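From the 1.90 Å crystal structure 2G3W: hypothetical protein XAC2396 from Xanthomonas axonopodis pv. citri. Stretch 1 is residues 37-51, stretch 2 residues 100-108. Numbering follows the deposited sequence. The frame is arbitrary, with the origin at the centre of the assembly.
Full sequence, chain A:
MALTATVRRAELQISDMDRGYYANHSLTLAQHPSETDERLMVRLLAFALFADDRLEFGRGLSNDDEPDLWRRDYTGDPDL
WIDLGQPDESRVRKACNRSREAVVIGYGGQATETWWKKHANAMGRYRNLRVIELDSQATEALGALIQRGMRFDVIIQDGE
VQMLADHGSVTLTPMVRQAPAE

Stretch 1 37-51: DERLMVRLLAFALFA
Stretch 2 (100-108) REAVVIGYG

How are the two backbones laid against each other? Residues 37-49 form a helix, with phi/psi near -60/-42 and i to i+4 hydrogen bonds running from M41 N to D37 O (3.0 Å) through L49 N to L45 O (2.9 Å). Residues 101-106 form an extended strand, with phi between -131 and -92° and psi between 100 and 156°. The two run in opposite senses: V42 lies beside Y107, their CA atoms 8.3 Å apart, and A46 beside I105, at 7.9 Å, while F50 meets V103 and E101, earlier in the strand. Alternation along the strand turns E101, V103 and I105 toward the helix. No direct hydrogen bond joins the stretches, which together bury 400 Å².

What holds the first turn of the helix to Y107? E38, with chi1 and chi2 both t, points toward the other stretch and brings OE2 to 3.8 Å from Y107 CD2, at the edge of the ring and near its plane. One water bridges the pair, donating to E38 OE2 at 2.9 Å and to Y107 O at 2.5 Å, so the carboxylate reaches the backbone carbonyl indirectly. R39's CA-to-CB bond lies sideways to the other stretch; chi1 to chi3 are all t, chi4 -72°. Its CG lies 3.2 Å from Y107 OH, a close contact between a methylene and the phenol oxygen.

Where does the apolar packing begin? V42, chi1 t, points toward the strand. Its CG2 sits over one face of the Y107 ring, 4.0 Å from the centroid and 14° off the normal, a CH-pi contact; the closest ring atom, Y107 CD2, is 3.9 Å from V42 CG2. Y107 adopts phi/psi -157/27, with chi1 p (63°) and chi2 -82°. V42 CG1 lies 4.2 Å from I105 CG2 and 4.0 Å from Y107 CD1.

How does the contact continue to the end of the helix? One turn on, A46 points its CB toward the strand and meets I105: A46 CB is 3.7 Å from I105 CD1, with I105 in chi1 m and chi2 t. F50, the first residue to leave helical phi/psi (-123/19), still donates from N to F47 O at 3.1 Å and, weakly, to A46 O at 3.1 Å. Its ring (chi1 -69°, chi2 -78°) spans three strand residues: F50 CE2 to I105 CD1 is 4.0 Å, F50 CZ to V103 CG1 (V103 chi1 t) is 3.9 Å, and F50 CE1 to E101 OE2 is 4.5 Å.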

# COMPACT_ATOMS: atom_id res chain seq x y z
N ASP A 37 9.86 -20.46 -16.82
CA ASP A 37 8.96 -19.59 -17.60
C ASP A 37 8.22 -18.57 -16.73
O ASP A 37 8.11 -17.40 -17.07
CB ASP A 37 7.95 -20.45 -18.36
CG ASP A 37 8.58 -21.26 -19.45
OD1 ASP A 37 9.79 -21.11 -19.75
OD2 ASP A 37 7.85 -22.06 -20.05
N GLU A 38 7.70 -19.04 -15.59
CA GLU A 38 7.06 -18.17 -14.61
C GLU A 38 8.00 -17.02 -14.16
O GLU A 38 7.60 -15.87 -14.19
CB GLU A 38 6.64 -18.99 -13.38
CG GLU A 38 6.02 -18.15 -12.25
CD GLU A 38 5.54 -19.00 -11.04
OE1 GLU A 38 5.92 -20.17 -10.92
OE2 GLU A 38 4.76 -18.48 -10.21
N ARG A 39 9.23 -17.33 -13.74
CA ARG A 39 10.17 -16.27 -13.29
C ARG A 39 10.47 -15.32 -14.42
O ARG A 39 10.51 -14.09 -14.21
CB ARG A 39 11.51 -16.86 -12.82
CG ARG A 39 12.36 -15.86 -12.03
CD ARG A 39 13.66 -16.52 -11.61
NE ARG A 39 14.47 -15.64 -10.76
CZ ARG A 39 15.13 -14.57 -11.19
NH1 ARG A 39 15.11 -14.23 -12.49
NH2 ARG A 39 15.83 -13.84 -10.31
N LEU A 40 10.66 -15.85 -15.64
CA LEU A 40 10.90 -14.95 -16.79
C LEU A 40 9.74 -13.95 -16.98
O LEU A 40 9.94 -12.75 -17.22
CB LEU A 40 11.16 -15.75 -18.08
CG LEU A 40 11.65 -14.73 -19.12
CD1 LEU A 40 13.05 -14.98 -19.51
CD2 LEU A 40 10.70 -14.57 -20.29
N MSE A 41 8.51 -14.44 -16.87
CA MSE A 41 7.36 -13.57 -17.08
C MSE A 41 7.19 -12.57 -15.91
O MSE A 41 6.72 -11.45 -16.10
CB MSE A 41 6.06 -14.39 -17.35
CG MSE A 41 6.11 -15.25 -18.64
SE MSE A 41 6.28 -14.12 -20.19
CE MSE A 41 4.54 -13.28 -20.09
N VAL A 42 7.59 -12.97 -14.72
CA VAL A 42 7.62 -12.04 -13.57
C VAL A 42 8.65 -10.94 -13.86
O VAL A 42 8.38 -9.75 -13.57
CB VAL A 42 7.93 -12.72 -12.22
CG1 VAL A 42 8.12 -11.69 -11.08
CG2 VAL A 42 6.79 -13.67 -11.81
N ARG A 43 9.80 -11.29 -14.46
CA ARG A 43 10.77 -10.25 -14.83
C ARG A 43 10.20 -9.31 -15.89
O ARG A 43 10.41 -8.10 -15.85
CB ARG A 43 12.05 -10.83 -15.41
CG ARG A 43 12.98 -11.59 -14.50
CD ARG A 43 14.41 -11.34 -15.11
NE ARG A 43 14.66 -12.31 -16.19
CZ ARG A 43 15.31 -12.09 -17.32
NH1 ARG A 43 15.73 -10.86 -17.66
NH2 ARG A 43 15.46 -13.10 -18.17
N LEU A 44 9.53 -9.88 -16.89
CA LEU A 44 8.87 -9.06 -17.90
C LEU A 44 7.81 -8.16 -17.25
O LEU A 44 7.76 -6.96 -17.51
CB LEU A 44 8.25 -9.93 -18.99
CG LEU A 44 7.63 -9.16 -20.14
CD1 LEU A 44 8.74 -8.36 -20.88
CD2 LEU A 44 6.89 -10.10 -21.05
N LEU A 45 6.96 -8.73 -16.41
CA LEU A 45 5.98 -7.94 -15.66
C LEU A 45 6.68 -6.82 -14.83
O LEU A 45 6.16 -5.69 -14.75
CB LEU A 45 5.10 -8.86 -14.76
CG LEU A 45 4.12 -8.17 -13.81
CD1 LEU A 45 3.09 -7.34 -14.50
CD2 LEU A 45 3.47 -9.19 -12.88
N ALA A 46 7.81 -7.15 -14.20
CA ALA A 46 8.55 -6.19 -13.37
C ALA A 46 9.03 -5.01 -14.20
O ALA A 46 8.93 -3.84 -13.77
CB ALA A 46 9.73 -6.85 -12.68
N PHE A 47 9.55 -5.30 -15.38
CA PHE A 47 9.92 -4.25 -16.28
C PHE A 47 8.70 -3.33 -16.53
O PHE A 47 8.81 -2.10 -16.42
CB PHE A 47 10.53 -4.82 -17.58
CG PHE A 47 11.18 -3.75 -18.44
CD1 PHE A 47 10.40 -2.87 -19.13
CD2 PHE A 47 12.57 -3.62 -18.50
CE1 PHE A 47 10.97 -1.84 -19.91
CE2 PHE A 47 13.16 -2.61 -19.31
CZ PHE A 47 12.35 -1.73 -19.99
N ALA A 48 7.54 -3.91 -16.81
CA ALA A 48 6.35 -3.13 -17.09
C ALA A 48 5.88 -2.31 -15.89
O ALA A 48 5.37 -1.18 -16.08
CB ALA A 48 5.22 -4.02 -17.60
N LEU A 49 6.03 -2.84 -14.68
CA LEU A 49 5.65 -2.10 -13.47
C LEU A 49 6.54 -0.86 -13.23
O LEU A 49 6.09 0.13 -12.66
CB LEU A 49 5.60 -3.00 -12.23
CG LEU A 49 4.58 -4.16 -12.26
CD1 LEU A 49 4.62 -4.98 -10.96
CD2 LEU A 49 3.18 -3.61 -12.54
N PHE A 50 7.78 -0.93 -13.69
CA PHE A 50 8.78 0.09 -13.38
C PHE A 50 9.39 0.75 -14.62
O PHE A 50 10.45 1.36 -14.53
CB PHE A 50 9.88 -0.54 -12.51
CG PHE A 50 9.40 -0.88 -11.14
CD1 PHE A 50 9.26 0.12 -10.18
CD2 PHE A 50 8.97 -2.17 -10.84
CE1 PHE A 50 8.75 -0.16 -8.97
CE2 PHE A 50 8.46 -2.46 -9.61
CZ PHE A 50 8.36 -1.45 -8.66
N ALA A 51 8.71 0.63 -15.76
CA ALA A 51 9.31 0.83 -17.07
C ALA A 51 9.80 2.25 -17.27
O ALA A 51 9.10 3.23 -16.94
CB ALA A 51 8.33 0.44 -18.18
N ARG A 100 19.48 3.89 -4.64
CA ARG A 100 18.58 4.94 -4.15
C ARG A 100 17.26 4.33 -3.68
O ARG A 100 16.75 4.67 -2.60
CB ARG A 100 18.35 5.98 -5.25
CG ARG A 100 17.76 7.34 -4.82
CD ARG A 100 17.21 8.18 -6.05
NE ARG A 100 16.44 7.31 -6.97
CZ ARG A 100 15.25 6.76 -6.70
NH1 ARG A 100 14.64 7.02 -5.54
NH2 ARG A 100 14.67 5.96 -7.60
N GLU A 101 16.71 3.43 -4.49
CA GLU A 101 15.53 2.67 -4.15
C GLU A 101 15.82 1.20 -4.44
O GLU A 101 16.39 0.88 -5.47
CB GLU A 101 14.30 3.12 -4.96
CG GLU A 101 12.98 2.35 -4.53
CD GLU A 101 11.71 2.78 -5.31
OE1 GLU A 101 11.51 3.98 -5.58
OE2 GLU A 101 10.87 1.90 -5.62
N ALA A 102 15.44 0.31 -3.51
CA ALA A 102 15.56 -1.12 -3.70
C ALA A 102 14.15 -1.66 -3.73
O ALA A 102 13.27 -1.14 -3.01
CB ALA A 102 16.35 -1.76 -2.55
N VAL A 103 13.92 -2.66 -4.57
CA VAL A 103 12.61 -3.33 -4.68
C VAL A 103 12.80 -4.84 -4.59
O VAL A 103 13.66 -5.41 -5.26
CB VAL A 103 11.93 -2.97 -6.04
CG1 VAL A 103 10.46 -3.51 -6.14
CG2 VAL A 103 11.98 -1.42 -6.29
N VAL A 104 11.98 -5.48 -3.76
CA VAL A 104 11.87 -6.92 -3.75
C VAL A 104 10.47 -7.25 -4.29
O VAL A 104 9.48 -6.70 -3.82
CB VAL A 104 12.00 -7.43 -2.30
CG1 VAL A 104 11.70 -8.97 -2.20
CG2 VAL A 104 13.35 -7.13 -1.80
N ILE A 105 10.40 -8.15 -5.28
CA ILE A 105 9.11 -8.58 -5.86
C ILE A 105 8.95 -10.07 -5.57
O ILE A 105 9.61 -10.88 -6.19
CB ILE A 105 9.09 -8.29 -7.37
CG1 ILE A 105 9.22 -6.78 -7.60
CG2 ILE A 105 7.77 -8.85 -8.06
CD1 ILE A 105 9.21 -6.37 -9.09
N GLY A 106 8.18 -10.41 -4.56
CA GLY A 106 7.91 -11.82 -4.26
C GLY A 106 6.66 -12.37 -4.95
O GLY A 106 5.75 -11.60 -5.29
N TYR A 107 6.61 -13.69 -5.14
CA TYR A 107 5.55 -14.31 -5.91
C TYR A 107 5.37 -15.79 -5.55
O TYR A 107 4.86 -16.56 -6.34
CB TYR A 107 5.79 -14.06 -7.43
CG TYR A 107 7.05 -14.67 -7.99
CD1 TYR A 107 8.29 -14.03 -7.85
CD2 TYR A 107 7.02 -15.88 -8.65
CE1 TYR A 107 9.47 -14.63 -8.32
CE2 TYR A 107 8.17 -16.46 -9.16
CZ TYR A 107 9.38 -15.82 -8.99
OH TYR A 107 10.49 -16.40 -9.50
N GLY A 108 5.72 -16.16 -4.31
CA GLY A 108 5.89 -17.58 -3.98
C GLY A 108 4.77 -18.14 -3.12
O GLY A 108 4.90 -19.25 -2.63
O HOH W 1 5.39 -18.80 -7.43